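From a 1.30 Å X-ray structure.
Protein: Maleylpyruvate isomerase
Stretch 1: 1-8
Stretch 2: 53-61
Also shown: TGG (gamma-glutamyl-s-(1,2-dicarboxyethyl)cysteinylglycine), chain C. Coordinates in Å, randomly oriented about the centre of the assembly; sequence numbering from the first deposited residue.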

# COMPACT_ATOMS: atom_id res chain seq x y z
N ALA A 1 -13.40 -28.63 4.45
CA ALA A 1 -12.89 -27.34 3.90
C ALA A 1 -11.68 -26.85 4.68
O ALA A 1 -11.63 -26.96 5.91
N LYS A 2 -10.71 -26.31 3.96
CA LYS A 2 -9.46 -25.80 4.54
C LYS A 2 -8.85 -24.68 3.69
O LYS A 2 -9.23 -24.50 2.53
N MET A 3 -7.90 -23.95 4.27
CA MET A 3 -7.31 -22.79 3.61
C MET A 3 -6.29 -23.16 2.54
O MET A 3 -5.44 -24.02 2.74
N LYS A 4 -6.40 -22.48 1.41
CA LYS A 4 -5.53 -22.70 0.26
C LYS A 4 -4.85 -21.39 -0.09
O LYS A 4 -5.51 -20.38 -0.34
N LEU A 5 -3.52 -21.41 -0.09
CA LEU A 5 -2.73 -20.23 -0.40
C LEU A 5 -2.20 -20.29 -1.82
O LEU A 5 -1.31 -21.09 -2.12
N TYR A 6 -2.75 -19.45 -2.69
CA TYR A 6 -2.28 -19.34 -4.07
C TYR A 6 -1.12 -18.36 -4.08
O TYR A 6 -1.30 -17.18 -3.79
N ASN A 7 0.07 -18.86 -4.37
CA ASN A 7 1.27 -18.06 -4.20
C ASN A 7 2.46 -18.65 -4.96
O ASN A 7 2.30 -19.61 -5.71
N PHE A 8 3.64 -18.04 -4.80
CA PHE A 8 4.82 -18.41 -5.57
C PHE A 8 6.03 -18.28 -4.66
O PHE A 8 6.07 -17.39 -3.81
N LEU A 53 -2.92 -11.18 -9.52
CA LEU A 53 -1.67 -11.08 -8.77
C LEU A 53 -1.70 -12.06 -7.61
O LEU A 53 -2.77 -12.53 -7.22
N VAL A 54 -0.53 -12.37 -7.07
CA VAL A 54 -0.45 -13.23 -5.89
C VAL A 54 0.01 -12.44 -4.67
O VAL A 54 0.69 -11.42 -4.81
N PRO A 55 -0.36 -12.89 -3.46
CA PRO A 55 -1.14 -14.07 -3.13
C PRO A 55 -2.65 -13.88 -3.13
O PRO A 55 -3.14 -12.75 -3.10
N ALA A 56 -3.36 -15.00 -3.17
CA ALA A 56 -4.78 -15.05 -2.86
C ALA A 56 -4.97 -16.18 -1.87
O ALA A 56 -4.29 -17.20 -1.94
N LEU A 57 -5.88 -15.99 -0.93
CA LEU A 57 -6.11 -16.97 0.12
C LEU A 57 -7.56 -17.42 0.09
O LEU A 57 -8.47 -16.64 0.39
N ASP A 58 -7.77 -18.68 -0.28
CA ASP A 58 -9.09 -19.27 -0.24
C ASP A 58 -9.29 -19.80 1.17
O ASP A 58 -8.59 -20.71 1.60
N THR A 59 -10.25 -19.21 1.90
CA THR A 59 -10.51 -19.62 3.28
C THR A 59 -11.31 -20.91 3.36
O THR A 59 -11.44 -21.51 4.43
N GLY A 60 -11.85 -21.34 2.22
CA GLY A 60 -12.78 -22.46 2.17
C GLY A 60 -14.20 -21.96 1.97
O GLY A 60 -15.08 -22.70 1.53
N ALA A 61 -14.41 -20.69 2.30
CA ALA A 61 -15.70 -20.02 2.13
C ALA A 61 -15.64 -18.96 1.03
O ALA A 61 -16.61 -18.76 0.30

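The strand through Leu5 and Tyr6 and strand 56-58 of maleylpyruvate isomerase run antiparallel, and their side chains sort onto two faces of the sheet. Four backbone hydrogen bonds set the spacing: Lys4 N to Asp58 O, Asp58 N to Lys4 O and Tyr6 N to Ala56 O, each 2.8 Å, and Ala56 N to Tyr6 O, 3.1 Å. On the Leu5 and Leu57 face, both leucines take chi1 t, chi2 p, and their ends lean back toward the opposing strand. Leu5 CD1 lies 4.1 Å from Leu57 CD1 and 4.0 Å from Pro55 CB, so this one methyl reaches both residues. Pro55 follows a cis peptide bond. Met3, with chi1 near -97° and chi2 t, extends the apolar patch: its CE sits 3.7 Å from Leu57 CD1, while its CG rests 3.5 Å from Thr59 CA.

The other face carries Lys4, Tyr6, Ala56 and Asp58. Ala56 is a low bump, its CB 4.3 Å from Tyr6 CB. Tyr6 (chi1 m) extends its ring so that CE2 comes 4.1 Å from Asp58 CB, which meets the ring at its edge. Water 1 joins their tips, 2.6 Å from Tyr6 OH and donating to Asp58 OD2 at 2.6 Å. Lys4, chi1 m and then t throughout, packs its CB 4.0 Å from Asp58 CB; its NZ stays 4.6 Å from Asp58 OD2, beyond a salt bridge. Asp58 OD1 accepts from Gly60 N at 2.8 Å, tying down the turn. Gly60 leaves room for Ala1, whose CB approaches Gly60 CA to 4.4 Å; a CB on Gly60 would crowd that methyl.

At the other end, Val54 points its side chain toward stretch 1, its CB 4.0 Å from Tyr6 O, while its backbone holds TGG: Val54 N donates to TGG OC2 and TGG NN2 to Val54 O, both 2.8 Å.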

# COMPACT_ATOMS: atom_id res chain seq x y z
CB ALA A 1 -13.99 -26.29 3.90
CB LYS A 2 -8.45 -26.92 4.81
CG LYS A 2 -8.66 -28.24 4.04
CD LYS A 2 -8.39 -28.11 2.55
CE LYS A 2 -6.91 -27.98 2.25
NZ LYS A 2 -6.72 -27.71 0.81
CB MET A 3 -6.71 -21.82 4.62
CG MET A 3 -7.65 -20.68 4.96
SD MET A 3 -7.09 -19.61 6.28
CE MET A 3 -5.32 -19.65 6.03
CB LYS A 4 -6.34 -23.20 -0.94
CG LYS A 4 -7.00 -24.56 -0.73
CD LYS A 4 -7.96 -24.89 -1.86
CE LYS A 4 -8.74 -26.16 -1.56
NZ LYS A 4 -9.87 -26.35 -2.51
CB LEU A 5 -1.58 -20.07 0.59
CG LEU A 5 -0.65 -18.89 0.33
CD1 LEU A 5 -1.35 -17.56 0.54
CD2 LEU A 5 0.61 -18.97 1.20
CB TYR A 6 -3.40 -18.84 -4.98
CG TYR A 6 -4.51 -19.84 -5.15
CD1 TYR A 6 -4.46 -20.80 -6.16
CD2 TYR A 6 -5.61 -19.84 -4.29
CE1 TYR A 6 -5.47 -21.72 -6.32
CE2 TYR A 6 -6.64 -20.76 -4.45
CZ TYR A 6 -6.56 -21.70 -5.46
OH TYR A 6 -7.57 -22.62 -5.62
CB ASN A 7 1.56 -17.82 -2.71
CG ASN A 7 2.16 -19.03 -2.01
OD1 ASN A 7 1.68 -20.17 -2.13
ND2 ASN A 7 3.22 -18.78 -1.26
CB PHE A 8 4.92 -17.47 -6.78
CG PHE A 8 6.08 -17.75 -7.71
CD1 PHE A 8 6.12 -18.90 -8.49
CD2 PHE A 8 7.09 -16.81 -7.86
CE1 PHE A 8 7.18 -19.12 -9.39
CE2 PHE A 8 8.15 -17.01 -8.74
CZ PHE A 8 8.20 -18.17 -9.51
CB LEU A 53 -1.47 -9.66 -8.23
CG LEU A 53 -1.44 -8.52 -9.26
CD1 LEU A 53 -1.53 -7.16 -8.56
CD2 LEU A 53 -0.21 -8.59 -10.15
CB VAL A 54 0.44 -14.49 -6.13
CG1 VAL A 54 -0.13 -15.37 -7.24
CG2 VAL A 54 1.90 -14.10 -6.42
CB PRO A 55 -0.67 -14.37 -1.70
CG PRO A 55 -0.48 -13.00 -1.11
CD PRO A 55 0.08 -12.17 -2.25
CB ALA A 56 -5.60 -15.29 -4.12
CB LEU A 57 -5.74 -16.37 1.49
CG LEU A 57 -5.81 -17.30 2.70
CD1 LEU A 57 -4.79 -18.43 2.59
CD2 LEU A 57 -5.61 -16.52 3.98
CB ASP A 58 -9.20 -20.39 -1.28
CG ASP A 58 -10.58 -21.05 -1.31
OD1 ASP A 58 -11.44 -20.73 -0.46
OD2 ASP A 58 -10.79 -21.90 -2.19
CB THR A 59 -11.26 -18.52 4.06
OG1 THR A 59 -12.55 -18.31 3.46
CG2 THR A 59 -10.48 -17.22 4.06
CB ALA A 61 -16.18 -19.42 3.44
OC1 TGG C . 0.06 -7.05 -1.48
CO1 TGG C . -0.70 -7.44 -2.39
OT1 TGG C . -1.30 -8.53 -2.38
CA1 TGG C . -0.90 -6.52 -3.56
NN1 TGG C . -0.92 -5.13 -3.11
CB1 TGG C . 0.23 -6.66 -4.57
CG1 TGG C . 0.24 -8.05 -5.19
CD1 TGG C . 1.14 -8.20 -6.41
OE1 TGG C . 2.03 -7.13 -6.64
NN2 TGG C . 1.83 -9.45 -6.37
CA2 TGG C . 3.00 -9.73 -7.16
CO2 TGG C . 2.42 -10.14 -8.51
OC2 TGG C . 1.71 -11.36 -8.48
NN3 TGG C . 3.30 -9.99 -9.62
CA3 TGG C . 2.94 -10.56 -10.91
CO3 TGG C . 3.19 -9.55 -11.99
OC3 TGG C . 3.64 -8.43 -11.69
OT3 TGG C . 2.93 -9.91 -13.16
CB2 TGG C . 3.72 -10.79 -6.34
SG2 TGG C . 5.05 -11.60 -7.13
CD2 TGG C . 6.39 -10.49 -7.39
CE2 TGG C . 7.07 -10.19 -6.07
OE2 TGG C . 8.20 -10.67 -5.81
OF2 TGG C . 6.47 -9.47 -5.24
CF2 TGG C . 7.30 -11.21 -8.38
CH2 TGG C . 8.44 -10.37 -8.90
OI2 TGG C . 8.41 -9.14 -8.75
OJ2 TGG C . 9.39 -10.97 -9.46
O HOH W 1 -9.97 -22.42 -4.58